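Exoribonuclease II, mitochondrial (Candida glabrata, PDB 6F3H) probably degrades mitochondrial RNA from the 3' end as the magnesium-dependent, RNB-family nuclease component of the mtEXO degradosome. Local coordinates at residues L29-L34 / S679-P684; T615-A620 / G689-L694; C634-N639 / S675-P680. The protein carries 1 engineered substitution. All coordinates share one frame; numbering follows the deposited sequence.

How the interactions relate
All three contacts converge around strand 677-679, its partner strand 632-634 and the loop that follows, in the RNB domain. Interactions 1 and 3 share S679 and P680, and their centres lie about 6 Å apart; L30 O probably accepts from N636 ND2 (2.7 Å), tying the helix of interaction 1 to interaction 3. Interaction 2, its centre about 15 Å from that of interaction 1, touches it where P682 packs on A692. Interactions 2 and 3 do not touch, yet both hold the RNA backbone: S676 meets the phosphates of G2 and A3, Y693 that of U4, all of chain C. The N616 side chain of interaction 2 lies about 12 Å from the magnesium ion.

Interaction 1. Residues L29-L34 / S679-P684; sequences LLRTSL and SPFPLP
A cation-pi stack and a small apolar patch join the C-terminal end of the short N-terminal helix 27-31 to the loop leaving strand 677-679 of the RNB domain. The contact therefore brings together parts of the chain 645 residues apart at their closest ends, away from the magnesium site. R31 carries its outer part. Its CG is anti to the carbonyl carbon and the chain runs extended from CG to NE, so that the guanidinium is carried out to the aromatic ring of F681. The two flat groups lie nearly parallel, planes 14° apart and centres 4.4 Å apart, and the overlap is displaced toward the ring rim, with R31 NH1 3.6 Å from F681 CE1. F681 places its ring there through a crowded first torsion, with CG between the backbone N and the carbonyl carbon (chi1 41°). On the opposite face of the ring lie the OG of S679 and the CD of P680, so the phenyl group is sandwiched between the arginine and its own chain. That turn of the chain is braced by S679 OG, which donates to F681 O over 2.6 Å, in the carbonyl plane and on a lone pair. Deeper in, the buried L30 points at the loop. Its CD2 methyl meets P680 CD tip to tip at 3.8 Å and also rests against S679 CB and the far end of the F681 ring. The backbone carbonyl of L30 is taken by N636 ND2, which anchors the helix end to the adjoining loop. L683 borders the patch, packing on C634 of strand 632-634; its approaches to the helix are loose, CD2 lying 4.3 Å from R31 NH1 and the other methyl, CD1, 4.4 Å from L30 O.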
loop_
_atom_site.group_PDB
_atom_site.type_symbol
_atom_site.label_atom_id
_atom_site.label_comp_id
_atom_site.label_asym_id
_atom_site.label_seq_id
_atom_site.Cartn_x
_atom_site.Cartn_y
_atom_site.Cartn_z
ATOM N N LEU A 29 -16.709 8.645 2.697
ATOM C CA LEU A 29 -15.351 8.823 2.201
ATOM C C LEU A 29 -15.119 7.950 0.990
ATOM O O LEU A 29 -14.565 8.390 -0.024
ATOM C CB LEU A 29 -14.358 8.446 3.292
ATOM C CG LEU A 29 -14.409 9.350 4.514
ATOM C CD1 LEU A 29 -13.558 8.794 5.651
ATOM C CD2 LEU A 29 -13.973 10.761 4.106
ATOM N N LEU A 30 -15.528 6.694 1.098
ATOM C CA LEU A 30 -15.403 5.776 -0.015
ATOM C C LEU A 30 -16.322 6.185 -1.163
ATOM O O LEU A 30 -15.914 6.147 -2.327
ATOM C CB LEU A 30 -15.694 4.347 0.464
ATOM C CG LEU A 30 -14.736 3.621 1.435
ATOM C CD1 LEU A 30 -14.679 4.222 2.787
ATOM C CD2 LEU A 30 -15.134 2.202 1.617
ATOM N N ARG A 31 -17.542 6.642 -0.863
ATOM C CA ARG A 31 -18.471 6.950 -1.944
ATOM C C ARG A 31 -18.132 8.239 -2.659
ATOM O O ARG A 31 -18.581 8.442 -3.790
ATOM C CB ARG A 31 -19.899 7.050 -1.420
ATOM C CG ARG A 31 -20.461 5.740 -0.967
ATOM C CD ARG A 31 -21.938 5.833 -0.686
ATOM N NE ARG A 31 -22.363 4.752 0.199
ATOM C CZ ARG A 31 -22.578 3.499 -0.197
ATOM N NH1 ARG A 31 -22.414 3.156 -1.474
ATOM N NH2 ARG A 31 -22.967 2.586 0.689
ATOM N N THR A 32 -17.325 9.091 -2.060
ATOM C CA THR A 32 -17.081 10.397 -2.624
ATOM C C THR A 32 -15.594 10.571 -2.875
ATOM O O THR A 32 -14.752 9.929 -2.246
ATOM C CB THR A 32 -17.594 11.496 -1.694
ATOM N N SER A 33 -15.293 11.420 -3.831
ATOM C CA SER A 33 -13.949 11.891 -4.086
ATOM C C SER A 33 -13.797 13.321 -3.580
ATOM O O SER A 33 -14.749 13.949 -3.101
ATOM C CB SER A 33 -13.643 11.819 -5.577
ATOM O OG SER A 33 -12.516 12.627 -5.869
ATOM N N LEU A 34 -12.568 13.816 -3.641
ATOM C CA LEU A 34 -12.326 15.182 -3.217
ATOM C C LEU A 34 -13.124 16.123 -4.089
ATOM O O LEU A 34 -13.075 16.034 -5.319
ATOM C CB LEU A 34 -10.842 15.537 -3.289
ATOM C CG LEU A 34 -10.476 16.966 -2.860
ATOM C CD1 LEU A 34 -10.537 17.096 -1.368
ATOM C CD2 LEU A 34 -9.095 17.352 -3.337
ATOM N N SER A 679 -13.026 -2.023 -0.245
ATOM C CA SER A 679 -14.341 -1.590 0.180
ATOM C C SER A 679 -15.124 -2.785 0.675
ATOM O O SER A 679 -15.032 -3.868 0.089
ATOM C CB SER A 679 -15.117 -0.958 -0.975
ATOM O OG SER A 679 -16.490 -0.922 -0.681
ATOM N N PRO A 680 -15.974 -2.599 1.679
ATOM C CA PRO A 680 -16.817 -3.699 2.151
ATOM C C PRO A 680 -18.100 -3.865 1.364
ATOM O O PRO A 680 -18.876 -4.773 1.676
ATOM C CB PRO A 680 -17.139 -3.283 3.590
ATOM C CG PRO A 680 -16.692 -1.833 3.712
ATOM C CD PRO A 680 -16.289 -1.347 2.368
ATOM N N PHE A 681 -18.327 -3.058 0.340
ATOM C CA PHE A 681 -19.509 -3.231 -0.480
ATOM C C PHE A 681 -19.165 -2.872 -1.908
ATOM O O PHE A 681 -18.235 -2.095 -2.152
ATOM C CB PHE A 681 -20.670 -2.380 0.031
ATOM C CG PHE A 681 -20.260 -1.025 0.452
ATOM C CD1 PHE A 681 -20.026 -0.043 -0.493
ATOM C CD2 PHE A 681 -20.097 -0.727 1.805
ATOM C CE1 PHE A 681 -19.638 1.227 -0.099
ATOM C CE2 PHE A 681 -19.710 0.536 2.210
ATOM C CZ PHE A 681 -19.479 1.518 1.256
ATOM N N PRO A 682 -19.902 -3.409 -2.874
ATOM C CA PRO A 682 -19.547 -3.230 -4.285
ATOM C C PRO A 682 -19.561 -1.776 -4.716
ATOM O O PRO A 682 -20.495 -1.028 -4.428
ATOM C CB PRO A 682 -20.635 -4.013 -5.012
ATOM C CG PRO A 682 -21.761 -4.108 -4.015
ATOM C CD PRO A 682 -21.087 -4.265 -2.712
ATOM N N LEU A 683 -18.517 -1.392 -5.429
ATOM C CA LEU A 683 -18.410 -0.106 -6.083
ATOM C C LEU A 683 -17.649 -0.365 -7.361
ATOM O O LEU A 683 -16.797 -1.261 -7.396
ATOM C CB LEU A 683 -17.663 0.925 -5.232
ATOM C CG LEU A 683 -18.494 1.432 -4.075
ATOM C CD1 LEU A 683 -17.642 2.235 -3.147
ATOM C CD2 LEU A 683 -19.639 2.250 -4.621
ATOM N N PRO A 684 -17.936 0.368 -8.422
ATOM C CA PRO A 684 -17.226 0.111 -9.674
ATOM C C PRO A 684 -15.726 0.327 -9.510
ATOM O O PRO A 684 -15.276 1.306 -8.906
ATOM C CB PRO A 684 -17.840 1.119 -10.654
ATOM C CG PRO A 684 -18.647 2.071 -9.826
ATOM C CD PRO A 684 -19.009 1.365 -8.563
#

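Interaction 2. Residues T615-A620 / G689-L694; sequences TNKLCA and GNTAYL. With nucleotides of chain C.
N616, on helix 603-625, has both its backbone carbonyl and its side-chain amide engaged with the loop that approaches helix 703-716. Its carbonyl O accepts the N-H of L694 at 3.2 Å; the bond is fairly straight at the hydrogen (163°), but the donor stands 56° above the carbonyl plane, away from a lone pair. The same oxygen also takes a weak intrahelical bond from A620 N. At the amide, ND2 donates to Y693 OH at 3.2 Å, close to the amide plane, with a second, weak bond to T697 OG1, while OD1 accepts from V696 N. Y693 OH in turn donates to OP1 of U4 of chain C at 2.5 Å. Y693 thus contacts the RNA phosphate directly, and N616 lies behind it as a second-shell residue, probably helping to position it. Within the RNB domain, this helix-loop packing borders the nuclease centre: the N616 side chain lies about 9 Å from that of D410, a magnesium ligand. Y693 CG is anti to its backbone N (chi1 -171°); although CB points away from the helix, the end of the ring returns to it. N616 CB sits over one ring face, 3.8 Å from the centroid, and K617 CG comes in at the edge, in the ring plane. K617 CD lies against T691 CG2; beyond it the chain bends at chi3, and NZ forms a salt bridge with D567. Farther along the helix, A620 CB packs on A692 CB at 3.7 Å, and C619 CB meets the CD2 branch of L694.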
loop_
_atom_site.group_PDB
_atom_site.type_symbol
_atom_site.label_atom_id
_atom_site.label_comp_id
_atom_site.label_asym_id
_atom_site.label_seq_id
_atom_site.Cartn_x
_atom_site.Cartn_y
_atom_site.Cartn_z
ATOM N N THR A 615 -12.045 -13.584 -13.706
ATOM C CA THR A 615 -12.423 -14.337 -12.518
ATOM C C THR A 615 -12.853 -13.422 -11.399
ATOM O O THR A 615 -13.841 -13.680 -10.707
ATOM C CB THR A 615 -11.225 -15.127 -12.029
ATOM O OG1 THR A 615 -10.664 -15.857 -13.118
ATOM C CG2 THR A 615 -11.625 -16.048 -10.909
ATOM N N ASN A 616 -12.074 -12.372 -11.168
ATOM C CA ASN A 616 -12.376 -11.478 -10.075
ATOM C C ASN A 616 -13.637 -10.686 -10.369
ATOM O O ASN A 616 -14.444 -10.452 -9.464
ATOM C CB ASN A 616 -11.182 -10.581 -9.821
ATOM C CG ASN A 616 -10.050 -11.327 -9.181
ATOM O OD1 ASN A 616 -10.271 -12.200 -8.350
ATOM N ND2 ASN A 616 -8.826 -10.993 -9.560
ATOM N N LYS A 617 -13.853 -10.307 -11.636
ATOM C CA LYS A 617 -15.098 -9.630 -11.984
ATOM C C LYS A 617 -16.293 -10.518 -11.696
ATOM O O LYS A 617 -17.319 -10.051 -11.195
ATOM C CB LYS A 617 -15.125 -9.225 -13.454
ATOM C CG LYS A 617 -14.374 -7.972 -13.786
ATOM C CD LYS A 617 -14.755 -7.502 -15.176
ATOM C CE LYS A 617 -14.113 -8.337 -16.294
ATOM N NZ LYS A 617 -14.307 -7.690 -17.634
ATOM N N LEU A 618 -16.185 -11.806 -11.998
ATOM C CA LEU A 618 -17.352 -12.669 -11.874
ATOM C C LEU A 618 -17.715 -12.937 -10.422
ATOM O O LEU A 618 -18.901 -12.997 -10.084
ATOM C CB LEU A 618 -17.111 -13.978 -12.607
ATOM C CG LEU A 618 -17.192 -13.770 -14.121
ATOM C CD1 LEU A 618 -16.905 -15.053 -14.873
ATOM C CD2 LEU A 618 -18.536 -13.173 -14.516
ATOM N N CYS A 619 -16.723 -13.099 -9.540
ATOM C CA CYS A 619 -17.078 -13.301 -8.138
ATOM C C CYS A 619 -17.744 -12.084 -7.550
ATOM O O CYS A 619 -18.497 -12.205 -6.577
ATOM C CB CYS A 619 -15.876 -13.668 -7.296
ATOM S SG CYS A 619 -15.480 -15.347 -7.483
ATOM N N ALA A 620 -17.468 -10.911 -8.104
ATOM C CA ALA A 620 -18.259 -9.751 -7.748
ATOM C C ALA A 620 -19.730 -10.054 -7.961
ATOM O O ALA A 620 -20.542 -9.964 -7.031
ATOM C CB ALA A 620 -17.824 -8.547 -8.581
ATOM N N GLY A 689 -13.264 -1.756 -15.753
ATOM C CA GLY A 689 -14.468 -1.737 -16.533
ATOM C C GLY A 689 -15.461 -0.791 -15.917
ATOM O O GLY A 689 -15.106 0.300 -15.468
ATOM N N ASN A 690 -16.711 -1.216 -15.868
ATOM C CA ASN A 690 -17.764 -0.399 -15.296
ATOM C C ASN A 690 -18.481 -1.188 -14.229
ATOM O O ASN A 690 -19.674 -1.006 -14.009
ATOM C CB ASN A 690 -18.756 0.037 -16.363
ATOM C CG ASN A 690 -19.188 -1.112 -17.230
ATOM O OD1 ASN A 690 -18.409 -1.632 -18.025
ATOM N ND2 ASN A 690 -20.428 -1.548 -17.052
ATOM N N THR A 691 -17.789 -2.128 -13.618
ATOM C CA THR A 691 -18.473 -3.045 -12.735
ATOM C C THR A 691 -17.624 -3.326 -11.501
ATOM O O THR A 691 -16.426 -3.016 -11.449
ATOM C CB THR A 691 -18.866 -4.316 -13.492
ATOM O OG1 THR A 691 -19.838 -5.023 -12.717
ATOM C CG2 THR A 691 -17.650 -5.212 -13.811
ATOM N N ALA A 692 -18.279 -3.900 -10.493
ATOM C CA ALA A 692 -17.613 -4.310 -9.268
ATOM C C ALA A 692 -16.480 -5.301 -9.557
ATOM O O ALA A 692 -16.422 -5.922 -10.615
ATOM C CB ALA A 692 -18.620 -4.941 -8.310
ATOM N N TYR A 693 -15.568 -5.438 -8.589
ATOM C CA TYR A 693 -14.359 -6.253 -8.730
ATOM C C TYR A 693 -14.004 -6.815 -7.367
ATOM O O TYR A 693 -13.803 -6.045 -6.428
ATOM C CB TYR A 693 -13.213 -5.409 -9.273
ATOM C CG TYR A 693 -11.972 -6.161 -9.673
ATOM C CD1 TYR A 693 -11.900 -6.794 -10.906
ATOM C CD2 TYR A 693 -10.840 -6.167 -8.867
ATOM C CE1 TYR A 693 -10.762 -7.463 -11.301
ATOM C CE2 TYR A 693 -9.688 -6.827 -9.258
ATOM C CZ TYR A 693 -9.656 -7.475 -10.481
ATOM O OH TYR A 693 -8.521 -8.142 -10.894
ATOM N N LEU A 694 -13.925 -8.135 -7.246
ATOM C CA LEU A 694 -13.698 -8.778 -5.958
ATOM C C LEU A 694 -12.594 -9.805 -6.128
ATOM O O LEU A 694 -12.765 -10.772 -6.871
ATOM C CB LEU A 694 -14.984 -9.432 -5.451
ATOM C CG LEU A 694 -14.952 -10.119 -4.085
ATOM C CD1 LEU A 694 -16.112 -9.641 -3.254
ATOM C CD2 LEU A 694 -15.014 -11.632 -4.199
ATOM P P U C 4 -5.197 -6.804 -10.442
ATOM O OP1 U C 4 -6.294 -7.590 -9.844
ATOM O OP2 U C 4 -4.262 -6.063 -9.576
ATOM O "O5'" U C 4 -4.337 -7.834 -11.250
ATOM C "C5'" U C 4 -4.910 -8.488 -12.352
ATOM C "C4'" U C 4 -3.882 -9.352 -12.974
ATOM O "O4'" U C 4 -2.917 -8.518 -13.660
ATOM C "C3'" U C 4 -3.042 -10.118 -11.983
ATOM O "O3'" U C 4 -3.694 -11.244 -11.437
ATOM C "C2'" U C 4 -1.795 -10.419 -12.792
ATOM O "O2'" U C 4 -2.032 -11.473 -13.711
ATOM C "C1'" U C 4 -1.639 -9.116 -13.580
ATOM N N1 U C 4 -0.709 -8.184 -12.901
ATOM C C2 U C 4 0.621 -8.312 -13.242
ATOM O O2 U C 4 1.019 -9.115 -14.065
ATOM N N3 U C 4 1.472 -7.459 -12.601
ATOM C C4 U C 4 1.121 -6.517 -11.663
ATOM O O4 U C 4 2.020 -5.821 -11.180
ATOM C C5 U C 4 -0.280 -6.445 -11.349
ATOM C C6 U C 4 -1.129 -7.262 -11.963
#

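Interaction 3. Residues C634-N639 / S675-P680; sequences CYNGLN and SSFYSP. With nucleotides of chain C.
F677 takes the crowded first torsion, CG between the backbone N and the carbonyl carbon (chi1 59°), and this lays its ring back across the partner strand, where C634 CB sits over one face, 4.1 Å from the centroid. C634 SG, anti to its carbonyl carbon, makes an oblique sulfur-aromatic contact with the same ring and also reaches S679 CB. N636, with CG anti to the carbonyl carbon, brings its amide to the ring edge, OD1 3.6 Å from F677 CZ and the two planes 82° apart. The bond from its ND2 to L30 would fix the amide's rotation. Behind these side chains the backbones of C634 and F677 form an antiparallel hydrogen-bonded pair. C634 N donates to F677 O at 2.7 Å, almost along the C=O axis, and F677 N returns a 2.9 Å bond to C634 O in the carbonyl plane. C634 O also receives a CA-H...O contact from S676. Y635, CG anti to the backbone N, rests its CD2 against the S675 backbone and its CE2 near C5' of G2 of chain C, while its OH accepts from S674 N. S676 presents two donors to the RNA: OG bonds to OP1 of A3 of chain C at 2.9 Å, and N makes a weak bond to OP1 of G2 of chain C. Strands 632-634 and 677-679 thus form a two-stranded antiparallel sheet of the RNB domain, beside which S676 contacts two successive phosphates of the bound RNA, one of them weakly.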
loop_
_atom_site.group_PDB
_atom_site.type_symbol
_atom_site.label_atom_id
_atom_site.label_comp_id
_atom_site.label_asym_id
_atom_site.label_seq_id
_atom_site.Cartn_x
_atom_site.Cartn_y
_atom_site.Cartn_z
ATOM N N CYS A 634 -12.098 -1.144 -5.448
ATOM C CA CYS A 634 -12.874 -0.134 -6.149
ATOM C C CYS A 634 -11.953 0.960 -6.630
ATOM O O CYS A 634 -10.803 1.057 -6.210
ATOM C CB CYS A 634 -13.976 0.464 -5.270
ATOM S SG CYS A 634 -14.733 -0.742 -4.184
ATOM N N TYR A 635 -12.476 1.780 -7.532
ATOM C CA TYR A 635 -11.723 2.917 -8.036
ATOM C C TYR A 635 -12.749 3.947 -8.468
ATOM O O TYR A 635 -13.580 3.652 -9.333
ATOM C CB TYR A 635 -10.800 2.521 -9.194
ATOM C CG TYR A 635 -10.026 3.681 -9.781
ATOM C CD1 TYR A 635 -10.661 4.627 -10.561
ATOM C CD2 TYR A 635 -8.669 3.839 -9.557
ATOM C CE1 TYR A 635 -9.988 5.707 -11.088
ATOM C CE2 TYR A 635 -7.982 4.936 -10.086
ATOM C CZ TYR A 635 -8.661 5.864 -10.855
ATOM O OH TYR A 635 -8.052 6.966 -11.413
ATOM N N ASN A 636 -12.662 5.154 -7.895
ATOM C CA ASN A 636 -13.642 6.202 -8.146
ATOM C C ASN A 636 -13.207 7.153 -9.227
ATOM O O ASN A 636 -14.037 7.616 -10.007
ATOM C CB ASN A 636 -13.894 7.055 -6.908
ATOM C CG ASN A 636 -14.665 6.344 -5.850
ATOM O OD1 ASN A 636 -15.178 5.253 -6.068
ATOM N ND2 ASN A 636 -14.750 6.962 -4.673
ATOM N N GLY A 637 -11.956 7.537 -9.219
ATOM C CA GLY A 637 -11.551 8.598 -10.091
ATOM C C GLY A 637 -11.696 9.898 -9.349
ATOM O O GLY A 637 -11.999 9.943 -8.152
ATOM N N LEU A 638 -11.500 10.980 -10.086
ATOM C CA LEU A 638 -11.507 12.310 -9.505
ATOM C C LEU A 638 -12.662 13.164 -10.021
ATOM O O LEU A 638 -13.186 12.959 -11.120
ATOM C CB LEU A 638 -10.184 13.031 -9.776
ATOM C CG LEU A 638 -8.910 12.449 -9.169
ATOM C CD1 LEU A 638 -7.708 13.281 -9.530
ATOM C CD2 LEU A 638 -9.040 12.411 -7.672
ATOM N N ASN A 639 -13.065 14.118 -9.192
ATOM C CA ASN A 639 -13.929 15.194 -9.643
ATOM C C ASN A 639 -13.042 16.198 -10.370
ATOM O O ASN A 639 -12.132 16.768 -9.759
ATOM C CB ASN A 639 -14.627 15.834 -8.448
ATOM C CG ASN A 639 -15.532 14.861 -7.716
ATOM O OD1 ASN A 639 -15.245 14.463 -6.586
ATOM N ND2 ASN A 639 -16.624 14.468 -8.357
ATOM N N SER A 675 -6.393 6.395 -6.988
ATOM C CA SER A 675 -5.837 5.083 -6.723
ATOM C C SER A 675 -6.978 4.180 -6.295
ATOM O O SER A 675 -8.083 4.638 -5.981
ATOM C CB SER A 675 -4.730 5.116 -5.659
ATOM O OG SER A 675 -5.230 4.900 -4.347
ATOM N N SER A 676 -6.707 2.885 -6.306
ATOM C CA SER A 676 -7.727 1.905 -6.001
ATOM C C SER A 676 -7.719 1.624 -4.507
ATOM O O SER A 676 -6.712 1.803 -3.819
ATOM C CB SER A 676 -7.518 0.633 -6.834
ATOM O OG SER A 676 -6.818 -0.384 -6.134
ATOM N N PHE A 677 -8.875 1.230 -4.002
ATOM C CA PHE A 677 -9.047 1.032 -2.578
ATOM C C PHE A 677 -9.991 -0.126 -2.341
ATOM O O PHE A 677 -10.867 -0.398 -3.158
ATOM C CB PHE A 677 -9.583 2.305 -1.883
ATOM C CG PHE A 677 -10.917 2.797 -2.413
ATOM C CD1 PHE A 677 -10.981 3.616 -3.539
ATOM C CD2 PHE A 677 -12.109 2.438 -1.787
ATOM C CE1 PHE A 677 -12.210 4.068 -4.024
ATOM C CE2 PHE A 677 -13.341 2.888 -2.271
ATOM C CZ PHE A 677 -13.393 3.696 -3.390
ATOM N N TYR A 678 -9.803 -0.791 -1.208
ATOM C CA TYR A 678 -10.683 -1.858 -0.766
ATOM C C TYR A 678 -11.932 -1.291 -0.104
ATOM O O TYR A 678 -11.920 -0.209 0.486
ATOM C CB TYR A 678 -9.944 -2.808 0.180
ATOM C CG TYR A 678 -8.838 -3.595 -0.526
ATOM C CD1 TYR A 678 -9.153 -4.569 -1.466
ATOM C CD2 TYR A 678 -7.489 -3.351 -0.281
ATOM C CE1 TYR A 678 -8.164 -5.288 -2.141
ATOM C CE2 TYR A 678 -6.488 -4.078 -0.950
ATOM C CZ TYR A 678 -6.841 -5.049 -1.877
ATOM O OH TYR A 678 -5.905 -5.798 -2.567
ATOM N N SER A 679 -13.026 -2.023 -0.245
ATOM C CA SER A 679 -14.341 -1.590 0.180
ATOM C C SER A 679 -15.124 -2.785 0.675
ATOM O O SER A 679 -15.032 -3.868 0.089
ATOM C CB SER A 679 -15.117 -0.958 -0.975
ATOM O OG SER A 679 -16.490 -0.922 -0.681
ATOM N N PRO A 680 -15.974 -2.599 1.679
ATOM C CA PRO A 680 -16.817 -3.699 2.151
ATOM C C PRO A 680 -18.100 -3.865 1.364
ATOM O O PRO A 680 -18.876 -4.773 1.676
ATOM C CB PRO A 680 -17.139 -3.283 3.590
ATOM C CG PRO A 680 -16.692 -1.833 3.712
ATOM C CD PRO A 680 -16.289 -1.347 2.368
ATOM P P G C 2 -2.667 3.121 -8.176
ATOM O OP1 G C 2 -3.455 2.626 -6.999
ATOM O OP2 G C 2 -1.210 2.895 -8.408
ATOM O "O5'" G C 2 -3.328 2.611 -9.520
ATOM C "C5'" G C 2 -4.655 2.973 -9.843
ATOM C "C4'" G C 2 -5.153 2.219 -11.043
ATOM O "O4'" G C 2 -4.491 2.680 -12.239
ATOM C "C3'" G C 2 -4.905 0.729 -11.038
ATOM O "O3'" G C 2 -5.852 0.060 -10.241
ATOM C "C2'" G C 2 -4.983 0.383 -12.515
ATOM O "O2'" G C 2 -6.325 0.290 -12.953
ATOM C "C1'" G C 2 -4.360 1.620 -13.147
ATOM N N9 G C 2 -2.937 1.433 -13.324
ATOM C C8 G C 2 -2.014 2.013 -12.499
ATOM N N7 G C 2 -0.813 1.696 -12.847
ATOM C C5 G C 2 -0.996 0.868 -13.946
ATOM C C6 G C 2 -0.030 0.231 -14.729
ATOM O O6 G C 2 1.186 0.314 -14.542
ATOM N N1 G C 2 -0.605 -0.530 -15.769
ATOM C C2 G C 2 -1.964 -0.669 -16.037
ATOM N N2 G C 2 -2.293 -1.457 -17.103
ATOM N N3 G C 2 -2.891 -0.055 -15.282
ATOM C C4 G C 2 -2.319 0.678 -14.277
ATOM P P A C 3 -5.456 -1.299 -9.532
ATOM O OP1 A C 3 -6.587 -1.793 -8.704
ATOM O OP2 A C 3 -4.151 -1.078 -8.910
ATOM O "O5'" A C 3 -5.205 -2.271 -10.770
ATOM C "C5'" A C 3 -6.278 -2.692 -11.594
ATOM C "C4'" A C 3 -5.828 -3.672 -12.650
ATOM O "O4'" A C 3 -4.986 -3.000 -13.623
ATOM C "C3'" A C 3 -4.985 -4.845 -12.160
ATOM O "O3'" A C 3 -5.766 -5.893 -11.624
ATOM C "C2'" A C 3 -4.191 -5.224 -13.400
ATOM O "O2'" A C 3 -4.966 -5.973 -14.307
ATOM C "C1'" A C 3 -3.936 -3.850 -14.012
ATOM N N9 A C 3 -2.727 -3.301 -13.425
ATOM C C8 A C 3 -2.602 -2.533 -12.306
ATOM N N7 A C 3 -1.366 -2.244 -12.030
ATOM C C5 A C 3 -0.675 -2.889 -13.026
ATOM C C6 A C 3 0.674 -2.967 -13.291
ATOM N N6 A C 3 1.586 -2.363 -12.534
ATOM N N1 A C 3 1.032 -3.701 -14.369
ATOM C C2 A C 3 0.086 -4.299 -15.122
ATOM N N3 A C 3 -1.230 -4.296 -14.969
ATOM C C4 A C 3 -1.504 -3.566 -13.888
#